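Local coordinates for protein GDP-mannose-dependent alpha-(1-6)-phosphatidylinositol monomannoside mannosyltransferase (Corynebacterium glutamicum, PDB 3OKP) that belongs to the GT-B glycosyltransferases, two-domain enzymes with paired Rossmann-like folds, and is modelled here with guanosine-5'-diphosphate-alpha-D-mannose bound, at residues Arg26-Thr31 with Trp363-Met368; Leu168-Asp173 with Leu292-Leu297; Lys175-Ala180 with Gln300-Pro305. All blocks are in the same frame, centred on the assembly; numbering follows the deposited sequence.

How the interactions relate
Along the chain the segments come as 26-31, 168-173, 175-180, 292-297, 300-305 and 363-368. Interaction 1 therefore encloses the other two, whose segments alternate. Interaction 2 lies close to the centre of the molecule, about 5 Å from it; centre to centre it is about 11 Å from interaction 1 and about 13 Å from interaction 3, and the centres of 1 and 3 are about 17 Å apart. Interactions 2 and 3 share helix 294-301 and the linker after strand 164-167, with Val-172 touching Phe-177 and Ala-301. Trp-363 O probably bonds Val-172 N, joining interactions 1 and 2. Together they mark where the chain passes between the two GT-B domains and where its C-terminal helix returns.

Interaction 1: residues Arg26-Thr31 with Trp363-Met368; sequences RDFIAT and WSWEIM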
loop_
_atom_site.group_PDB
_atom_site.type_symbol
_atom_site.label_atom_id
_atom_site.label_comp_id
_atom_site.label_asym_id
_atom_site.label_seq_id
_atom_site.Cartn_x
_atom_site.Cartn_y
_atom_site.Cartn_z
ATOM N N ARG A 26 -2.736 0.466 -11.876
ATOM C CA ARG A 26 -2.465 1.702 -12.619
ATOM C C ARG A 26 -0.976 2.079 -12.578
ATOM O O ARG A 26 -0.365 2.337 -13.618
ATOM C CB ARG A 26 -3.330 2.852 -12.080
ATOM C CG ARG A 26 -3.004 4.244 -12.637
ATOM C CD ARG A 26 -3.533 5.336 -11.713
ATOM N NE ARG A 26 -2.791 5.386 -10.452
ATOM C CZ ARG A 26 -3.293 5.796 -9.290
ATOM N NH1 ARG A 26 -4.556 6.199 -9.202
ATOM N NH2 ARG A 26 -2.529 5.797 -8.207
ATOM N N ASP A 27 -0.395 2.087 -11.380
ATOM C CA ASP A 27 0.985 2.540 -11.206
ATOM C C ASP A 27 2.033 1.522 -11.662
ATOM O O ASP A 27 3.076 1.908 -12.187
ATOM C CB ASP A 27 1.236 2.994 -9.765
ATOM C CG ASP A 27 0.410 4.215 -9.379
ATOM O OD1 ASP A 27 -0.029 4.964 -10.279
ATOM O OD2 ASP A 27 0.198 4.426 -8.167
ATOM N N PHE A 28 1.758 0.231 -11.480
ATOM C CA PHE A 28 2.650 -0.809 -12.004
ATOM C C PHE A 28 2.652 -0.877 -13.533
ATOM O O PHE A 28 3.715 -1.015 -14.146
ATOM C CB PHE A 28 2.345 -2.186 -11.399
ATOM C CG PHE A 28 3.222 -2.538 -10.231
ATOM C CD1 PHE A 28 4.594 -2.708 -10.403
ATOM C CD2 PHE A 28 2.681 -2.708 -8.963
ATOM C CE1 PHE A 28 5.417 -3.028 -9.329
ATOM C CE2 PHE A 28 3.495 -3.028 -7.879
ATOM C CZ PHE A 28 4.867 -3.190 -8.062
ATOM N N ILE A 29 1.470 -0.771 -14.141
ATOM C CA ILE A 29 1.348 -0.797 -15.608
ATOM C C ILE A 29 2.105 0.377 -16.243
ATOM O O ILE A 29 2.762 0.218 -17.278
ATOM C CB ILE A 29 -0.139 -0.821 -16.075
ATOM C CG1 ILE A 29 -0.795 -2.161 -15.722
ATOM C CG2 ILE A 29 -0.241 -0.593 -17.580
ATOM C CD1 ILE A 29 -2.330 -2.144 -15.756
ATOM N N ALA A 30 2.028 1.540 -15.598
ATOM C CA ALA A 30 2.678 2.762 -16.075
ATOM C C ALA A 30 4.209 2.667 -16.128
ATOM O O ALA A 30 4.853 3.437 -16.839
ATOM C CB ALA A 30 2.235 3.961 -15.233
ATOM N N THR A 31 4.783 1.715 -15.391
ATOM C CA THR A 31 6.236 1.494 -15.385
ATOM C C THR A 31 6.713 0.671 -16.584
ATOM O O THR A 31 7.913 0.619 -16.871
ATOM C CB THR A 31 6.714 0.788 -14.091
ATOM O OG1 THR A 31 6.164 -0.534 -14.023
ATOM C CG2 THR A 31 6.319 1.577 -12.845
ATOM N N TRP A 363 12.265 1.224 -2.672
ATOM C CA TRP A 363 10.802 1.365 -2.639
ATOM C C TRP A 363 10.149 2.254 -3.702
ATOM O O TRP A 363 8.921 2.340 -3.764
ATOM C CB TRP A 363 10.348 1.806 -1.246
ATOM C CG TRP A 363 10.512 0.749 -0.203
ATOM C CD1 TRP A 363 11.507 0.662 0.727
ATOM C CD2 TRP A 363 9.657 -0.381 0.016
ATOM N NE1 TRP A 363 11.322 -0.449 1.516
ATOM C CE2 TRP A 363 10.193 -1.106 1.102
ATOM C CE3 TRP A 363 8.485 -0.848 -0.599
ATOM C CZ2 TRP A 363 9.600 -2.276 1.590
ATOM C CZ3 TRP A 363 7.894 -2.008 -0.111
ATOM C CH2 TRP A 363 8.453 -2.708 0.974
ATOM N N SER A 364 10.956 2.909 -4.535
ATOM C CA SER A 364 10.431 3.795 -5.578
ATOM C C SER A 364 9.702 3.014 -6.676
ATOM O O SER A 364 9.872 1.796 -6.801
ATOM C CB SER A 364 11.562 4.625 -6.191
ATOM O OG SER A 364 12.423 3.810 -6.965
ATOM N N TRP A 365 8.890 3.717 -7.466
ATOM C CA TRP A 365 8.226 3.098 -8.615
ATOM C C TRP A 365 9.221 2.705 -9.708
ATOM O O TRP A 365 8.948 1.806 -10.503
ATOM C CB TRP A 365 7.100 3.985 -9.169
ATOM C CG TRP A 365 5.838 3.858 -8.371
ATOM C CD1 TRP A 365 5.255 4.817 -7.592
ATOM C CD2 TRP A 365 5.019 2.686 -8.244
ATOM N NE1 TRP A 365 4.118 4.318 -6.998
ATOM C CE2 TRP A 365 3.949 3.014 -7.381
ATOM C CE3 TRP A 365 5.083 1.390 -8.782
ATOM C CZ2 TRP A 365 2.950 2.092 -7.038
ATOM C CZ3 TRP A 365 4.088 0.477 -8.445
ATOM C CH2 TRP A 365 3.036 0.834 -7.579
ATOM N N GLU A 366 10.374 3.373 -9.726
ATOM C CA GLU A 366 11.468 3.023 -10.634
ATOM C C GLU A 366 12.063 1.664 -10.271
ATOM O O GLU A 366 12.264 0.815 -11.141
ATOM C CB GLU A 366 12.556 4.102 -10.619
ATOM C CG GLU A 366 12.235 5.346 -11.454
ATOM C CD GLU A 366 11.255 6.307 -10.783
ATOM O OE1 GLU A 366 10.961 6.150 -9.574
ATOM O OE2 GLU A 366 10.782 7.235 -11.478
ATOM N N ILE A 367 12.329 1.473 -8.979
ATOM C CA ILE A 367 12.833 0.205 -8.450
ATOM C C ILE A 367 11.801 -0.914 -8.617
ATOM O O ILE A 367 12.127 -1.989 -9.127
ATOM C CB ILE A 367 13.255 0.338 -6.953
ATOM C CG1 ILE A 367 14.471 1.269 -6.794
ATOM C CG2 ILE A 367 13.504 -1.034 -6.314
ATOM C CD1 ILE A 367 15.758 0.810 -7.494
ATOM N N MET A 368 10.564 -0.652 -8.197
ATOM C CA MET A 368 9.499 -1.654 -8.269
ATOM C C MET A 368 9.110 -1.980 -9.708
ATOM O O MET A 368 8.816 -3.131 -10.029
ATOM C CB MET A 368 8.270 -1.225 -7.458
ATOM C CG MET A 368 8.480 -1.204 -5.938
ATOM S SD MET A 368 9.242 -2.686 -5.228
ATOM C CE MET A 368 8.118 -3.965 -5.762
HETATM O O HOH W 1 2.063 6.654 -6.975
#
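Asp-27 sets its CB over the six-membered ring of Trp-365, in a CH-pi contact 3.6 Å from the ring centroid and 21° off the normal. The atom sits toward the rim, with Trp-365 CZ2 3.3 Å from Asp-27 CB. Chi1 of -64° puts CG of Asp-27 anti to the carbonyl carbon, 4.1 Å from Trp-365 CZ2. At the tip, OD2 lies 3.8 Å from Trp-365 CZ2, and the carboxylate is steeply inclined to the ring. Its oxygens are gripped side-on by Arg-26 of the same helix. Arg-26 NE meets OD1 of Asp-27 at 2.8 Å from above the carboxylate plane, a salt bridge, while NH2 bonds OD2 on the syn side, tilted out of that plane. OD2 also accepts from a water, to which Trp-365 NE1 donates in turn, weakly. Three bonds thus hold the carboxylate, and one of them leads on to the indole N-H.

The benzo edge of Trp-365 continues into Phe-28. CZ3 stands 3.4 Å above the middle of the Phe-28 ring, a T-shaped pair with planes at 86°. At its own edge Phe-28 places CE1 3.5 Å from the carbonyl O of Met-368, whose CB and CE touch the same end of the phenyl ring. Thr-31 CG2 meets Trp-365 O at 3.5 Å, at the end of the contact near the helix start that Ser-364 caps by accepting from Ile-367 N.

Helix 365-377, the C-terminal helix, here packs against helix 20-29 of the N-terminal domain, the return crossing familiar from GT-B enzymes. Trp-365 and Met-368 also touch the loop at Ser-170 and Pro-169, and Ile-29 of helix 20-29 reaches Ile-37 and Val-39 on strand 37-42.

Interaction 2: residues Leu168-Asp173 with Leu292-Leu297; sequences LPSGVD and LGIVYL. With GDD (guanosine-5'-diphosphate-alpha-D-mannose), chain B.
The hydroxyl of Ser-170 donates to Gly-171 O over 2.9 Å, on a lone pair in the carbonyl plane. Both oxygens face the same methyl group: Ile-294 CD1 lies 3.3 Å from Gly-171 O and 3.7 Å from Ser-170 OG. The hydroxyl reaches this place with OG anti to the backbone N (chi1 178°). Ser-170 O, by contrast, is buried near Leu-297 CD1 without any hydrogen-bond partner in the model.

Apolar contacts extend the seam in both directions. Pro-169 CB meets Leu-292 CD2 at 3.6 Å, and Val-172 CG1 touches CB of Leu-297 at 4.2 Å. Trp-363 packs against Pro-169 and Leu-297 alike.

In the GT-B arrangement this is the crossing between domains: 168-173 leaves the last strand of the N-terminal sheet, and 292-297 begins a helix of the C-terminal domain that lines the ligand pocket. Gly-293, with phi 108° and psi 80°, has a backbone shape suited to glycine and turns the chain into that helix. The helix start points at the alpha-phosphate (PA) of guanosine-5'-diphosphate-alpha-D-mannose, which Ile-294 N and Val-295 N reach by weak bonds, to O1A and O2A respectively; the helix dipole may add to their pull. Ile-294 is divided between two neighbours: CD1 faces the linker, whereas CG2 comes within 3.3 Å of O5' of the ligand.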
loop_
_atom_site.group_PDB
_atom_site.type_symbol
_atom_site.label_atom_id
_atom_site.label_comp_id
_atom_site.label_asym_id
_atom_site.label_seq_id
_atom_site.Cartn_x
_atom_site.Cartn_y
_atom_site.Cartn_z
ATOM N N LEU A 168 6.330 -8.448 -4.658
ATOM C CA LEU A 168 5.908 -7.315 -5.483
ATOM C C LEU A 168 4.908 -6.404 -4.759
ATOM O O LEU A 168 3.718 -6.379 -5.099
ATOM C CB LEU A 168 5.361 -7.788 -6.839
ATOM C CG LEU A 168 5.328 -6.761 -7.982
ATOM C CD1 LEU A 168 6.727 -6.400 -8.455
ATOM C CD2 LEU A 168 4.482 -7.263 -9.147
ATOM N N PRO A 169 5.389 -5.661 -3.744
ATOM C CA PRO A 169 4.555 -4.670 -3.076
ATOM C C PRO A 169 4.430 -3.405 -3.914
ATOM O O PRO A 169 5.174 -3.226 -4.877
ATOM C CB PRO A 169 5.348 -4.363 -1.804
ATOM C CG PRO A 169 6.764 -4.568 -2.205
ATOM C CD PRO A 169 6.740 -5.728 -3.150
ATOM N N SER A 170 3.501 -2.534 -3.534
ATOM C CA SER A 170 3.399 -1.209 -4.131
ATOM C C SER A 170 4.706 -0.441 -3.951
ATOM O O SER A 170 5.426 -0.632 -2.963
ATOM C CB SER A 170 2.251 -0.427 -3.490
ATOM O OG SER A 170 2.167 0.885 -4.022
ATOM N N GLY A 171 5.017 0.413 -4.918
ATOM C CA GLY A 171 6.097 1.373 -4.763
ATOM C C GLY A 171 5.563 2.672 -4.188
ATOM O O GLY A 171 4.371 2.793 -3.904
ATOM N N VAL A 172 6.454 3.641 -4.006
ATOM C CA VAL A 172 6.063 4.993 -3.614
ATOM C C VAL A 172 6.630 5.992 -4.632
ATOM O O VAL A 172 7.744 5.808 -5.127
ATOM C CB VAL A 172 6.491 5.321 -2.144
ATOM C CG1 VAL A 172 8.014 5.231 -1.956
ATOM C CG2 VAL A 172 5.963 6.680 -1.707
ATOM N N ASP A 173 5.847 7.015 -4.970
ATOM C CA ASP A 173 6.291 8.062 -5.893
ATOM C C ASP A 173 7.243 9.024 -5.178
ATOM O O ASP A 173 6.811 9.891 -4.411
ATOM C CB ASP A 173 5.092 8.818 -6.486
ATOM C CG ASP A 173 5.481 9.766 -7.621
ATOM O OD1 ASP A 173 6.655 10.188 -7.713
ATOM O OD2 ASP A 173 4.592 10.094 -8.436
ATOM N N LEU A 292 1.174 -4.260 4.735
ATOM C CA LEU A 292 2.488 -3.656 4.572
ATOM C C LEU A 292 2.533 -2.289 5.247
ATOM O O LEU A 292 3.216 -2.114 6.259
ATOM C CB LEU A 292 2.872 -3.562 3.088
ATOM C CG LEU A 292 4.268 -3.012 2.767
ATOM C CD1 LEU A 292 5.379 -3.959 3.240
ATOM C CD2 LEU A 292 4.389 -2.729 1.282
ATOM N N GLY A 293 1.788 -1.332 4.701
ATOM C CA GLY A 293 1.737 0.015 5.261
ATOM C C GLY A 293 2.468 1.014 4.392
ATOM O O GLY A 293 3.609 1.381 4.675
ATOM N N ILE A 294 1.804 1.451 3.327
ATOM C CA ILE A 294 2.394 2.406 2.392
ATOM C C ILE A 294 2.669 3.770 3.047
ATOM O O ILE A 294 3.591 4.476 2.638
ATOM C CB ILE A 294 1.556 2.535 1.076
ATOM C CG1 ILE A 294 2.342 3.253 -0.025
ATOM C CG2 ILE A 294 0.231 3.220 1.319
ATOM C CD1 ILE A 294 3.240 2.334 -0.822
ATOM N N VAL A 295 1.890 4.118 4.074
ATOM C CA VAL A 295 2.084 5.381 4.799
ATOM C C VAL A 295 3.497 5.532 5.380
ATOM O O VAL A 295 4.021 6.644 5.446
ATOM C CB VAL A 295 1.011 5.624 5.908
ATOM C CG1 VAL A 295 -0.372 5.830 5.294
ATOM C CG2 VAL A 295 0.991 4.488 6.937
ATOM N N TYR A 296 4.103 4.414 5.787
ATOM C CA TYR A 296 5.469 4.410 6.322
ATOM C C TYR A 296 6.495 4.742 5.241
ATOM O O TYR A 296 7.510 5.391 5.511
ATOM C CB TYR A 296 5.815 3.048 6.927
ATOM C CG TYR A 296 4.900 2.562 8.033
ATOM C CD1 TYR A 296 4.711 3.309 9.197
ATOM C CD2 TYR A 296 4.256 1.332 7.930
ATOM C CE1 TYR A 296 3.877 2.850 10.221
ATOM C CE2 TYR A 296 3.425 0.865 8.946
ATOM C CZ TYR A 296 3.243 1.627 10.088
ATOM O OH TYR A 296 2.423 1.157 11.089
ATOM N N LEU A 297 6.226 4.277 4.024
ATOM C CA LEU A 297 7.092 4.522 2.875
ATOM C C LEU A 297 6.961 5.959 2.402
ATOM O O LEU A 297 7.947 6.581 2.006
ATOM C CB LEU A 297 6.756 3.550 1.737
ATOM C CG LEU A 297 6.772 2.063 2.106
ATOM C CD1 LEU A 297 6.214 1.230 0.970
ATOM C CD2 LEU A 297 8.175 1.599 2.484
HETATM N N2 GDD B . -5.489 12.170 0.227
HETATM C C2 GDD B . -5.448 11.545 1.429
HETATM N N1 GDD B . -5.951 12.161 2.526
HETATM N N3 GDD B . -4.902 10.310 1.524
HETATM C C4 GDD B . -4.851 9.671 2.723
HETATM C C5 GDD B . -5.364 10.286 3.855
HETATM C C6 GDD B . -5.920 11.555 3.738
HETATM O O6 GDD B . -6.390 12.135 4.739
HETATM N N7 GDD B . -5.188 9.438 4.889
HETATM C C8 GDD B . -4.584 8.327 4.409
HETATM N N9 GDD B . -4.383 8.473 3.090
HETATM C "C1'" GDD B . -3.745 7.503 2.164
HETATM C "C2'" GDD B . -2.252 7.405 2.435
HETATM O "O2'" GDD B . -1.521 8.431 1.759
HETATM C "C3'" GDD B . -1.910 6.016 1.934
HETATM O "O3'" GDD B . -1.513 6.068 0.558
HETATM C "C4'" GDD B . -3.204 5.220 2.069
HETATM O "O4'" GDD B . -4.249 6.171 2.309
HETATM C "C5'" GDD B . -3.139 4.221 3.223
HETATM O "O5'" GDD B . -2.725 2.932 2.762
HETATM P PA GDD B . -2.098 1.961 3.640
HETATM O O1A GDD B . -1.637 1.025 2.949
HETATM O O2A GDD B . -1.151 2.491 4.272
HETATM O O3A GDD B . -3.050 1.430 4.599
HETATM P PB GDD B . -4.339 0.853 4.258
HETATM O O2B GDD B . -4.278 0.207 3.189
HETATM O O3B GDD B . -4.697 0.088 5.178
HETATM O O1B GDD B . -5.326 1.897 4.136
#

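Interaction 3: residues Lys175-Ala180 with Gln300-Pro305; sequences KRFTPA and QACGVP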
loop_
_atom_site.group_PDB
_atom_site.type_symbol
_atom_site.label_atom_id
_atom_site.label_comp_id
_atom_site.label_asym_id
_atom_site.label_seq_id
_atom_site.Cartn_x
_atom_site.Cartn_y
_atom_site.Cartn_z
ATOM N N LYS A 175 8.971 11.430 -6.370
ATOM C CA LYS A 175 8.911 12.808 -6.870
ATOM C C LYS A 175 7.757 13.601 -6.254
ATOM O O LYS A 175 7.867 14.816 -6.064
ATOM C CB LYS A 175 8.829 12.838 -8.398
ATOM C CG LYS A 175 10.175 12.659 -9.087
ATOM N N ARG A 176 6.657 12.914 -5.951
ATOM C CA ARG A 176 5.506 13.534 -5.287
ATOM C C ARG A 176 5.700 13.547 -3.771
ATOM O O ARG A 176 5.446 14.560 -3.114
ATOM C CB ARG A 176 4.207 12.804 -5.646
ATOM N N PHE A 177 6.133 12.412 -3.226
ATOM C CA PHE A 177 6.514 12.320 -1.822
ATOM C C PHE A 177 8.010 12.589 -1.728
ATOM O O PHE A 177 8.838 11.720 -2.012
ATOM C CB PHE A 177 6.146 10.955 -1.231
ATOM C CG PHE A 177 4.666 10.712 -1.141
ATOM C CD1 PHE A 177 3.951 11.105 -0.012
ATOM C CD2 PHE A 177 3.985 10.086 -2.182
ATOM C CE1 PHE A 177 2.580 10.885 0.078
ATOM C CE2 PHE A 177 2.613 9.861 -2.105
ATOM C CZ PHE A 177 1.907 10.263 -0.972
ATOM N N THR A 178 8.336 13.820 -1.354
ATOM C CA THR A 178 9.707 14.309 -1.383
ATOM C C THR A 178 9.941 15.228 -0.172
ATOM O O THR A 178 8.994 15.860 0.313
ATOM C CB THR A 178 10.001 15.013 -2.747
ATOM O OG1 THR A 178 11.412 15.109 -2.964
ATOM C CG2 THR A 178 9.355 16.400 -2.826
ATOM N N PRO A 179 11.184 15.275 0.352
ATOM C CA PRO A 179 11.449 16.169 1.485
ATOM C C PRO A 179 11.107 17.623 1.168
ATOM O O PRO A 179 11.311 18.082 0.039
ATOM C CB PRO A 179 12.953 16.004 1.718
ATOM C CG PRO A 179 13.255 14.634 1.194
ATOM C CD PRO A 179 12.388 14.510 -0.022
ATOM N N ALA A 180 10.566 18.329 2.158
ATOM C CA ALA A 180 10.168 19.719 1.978
ATOM C C ALA A 180 11.376 20.637 2.011
ATOM O O ALA A 180 12.309 20.422 2.785
ATOM C CB ALA A 180 9.165 20.132 3.048
ATOM N N GLN A 300 8.942 8.132 4.930
ATOM C CA GLN A 300 10.368 7.991 4.633
ATOM C C GLN A 300 10.748 8.729 3.355
ATOM O O GLN A 300 11.800 9.362 3.292
ATOM C CB GLN A 300 10.756 6.517 4.548
ATOM C CG GLN A 300 10.786 5.820 5.897
ATOM C CD GLN A 300 11.020 4.330 5.772
ATOM O OE1 GLN A 300 12.145 3.862 5.910
ATOM N NE2 GLN A 300 9.955 3.579 5.500
ATOM N N ALA A 301 9.876 8.658 2.350
ATOM C CA ALA A 301 10.057 9.396 1.099
ATOM C C ALA A 301 10.064 10.917 1.306
ATOM O O ALA A 301 10.711 11.646 0.549
ATOM C CB ALA A 301 8.994 8.996 0.088
ATOM N N CYS A 302 9.347 11.382 2.331
ATOM C CA CYS A 302 9.337 12.803 2.703
ATOM C C CYS A 302 10.472 13.181 3.670
ATOM O O CYS A 302 10.548 14.326 4.133
ATOM C CB CYS A 302 7.977 13.196 3.294
ATOM S SG CYS A 302 6.625 13.251 2.085
ATOM N N GLY A 303 11.345 12.219 3.967
ATOM C CA GLY A 303 12.492 12.441 4.847
ATOM C C GLY A 303 12.117 12.634 6.307
ATOM O O GLY A 303 12.753 13.414 7.017
ATOM N N VAL A 304 11.089 11.914 6.749
ATOM C CA VAL A 304 10.563 12.038 8.108
ATOM C C VAL A 304 10.780 10.725 8.871
ATOM O O VAL A 304 10.436 9.658 8.357
ATOM C CB VAL A 304 9.051 12.408 8.092
ATOM C CG1 VAL A 304 8.496 12.571 9.508
ATOM C CG2 VAL A 304 8.812 13.679 7.277
ATOM N N PRO A 305 11.365 10.798 10.091
ATOM C CA PRO A 305 11.559 9.621 10.950
ATOM C C PRO A 305 10.244 8.883 11.208
ATOM O O PRO A 305 9.208 9.520 11.394
ATOM C CB PRO A 305 12.079 10.220 12.262
ATOM C CG PRO A 305 12.700 11.507 11.873
ATOM C CD PRO A 305 11.894 12.024 10.717
HETATM O O HOH W 2 10.457 16.829 4.869
#
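Where the linker 175-180 passes the end of helix 294-301, the CA atoms of Pro-179 and Cys-302 come within 4.2 Å, and the helix finishes in a Schellman motif at Gly-303, whose phi is 71°. Among the side chains, Phe-177 CB rests on Ala-301 CB at 3.7 Å. The ring then leads away from 300-305, and only its near rim stays in touch, CD1 4.0 Å from Cys-302 SG. The sulfur lies close to the ring plane, 84° off the normal, so this sulfur-aromatic contact is made at the edge and not over a face. Cys-302 SG stands anti to its carbonyl carbon (chi1 -71°), which puts it beside Phe-177 and Thr-178. Pro-179 lays CD 3.4 Å from Ala-301 O, and its CG approaches the backbone of Gly-303.

Gly-303 N bonds back to Gln-300 O in the last turn. The backbones meet through carbon donors: Thr-178 CA lies 3.4 Å from Ala-301 O, and Pro-179 CA 3.3 Å from Cys-302 O, both CA-H...O contacts. A water bridges the same place, donating to Cys-302 O at 2.6 Å and accepting from Ala-180 N. Two carbonyl oxygens, Phe-177 O and Ala-301 O, also face each other at 3.2 Å. As both are acceptors they cannot bond directly, but Arg-356 NH1 from helix 345-362 donates to Ala-301 O and, weakly, to Phe-177 O, which would ease their repulsion.

Ile-267 and Leu-270 of helix 263-272 touch Phe-177 and Cys-302, respectively. The linker entering the C-terminal domain of this GT-B fold is thus seated against a Schellman-terminated helix whose other end faces the ligand's alpha-phosphate.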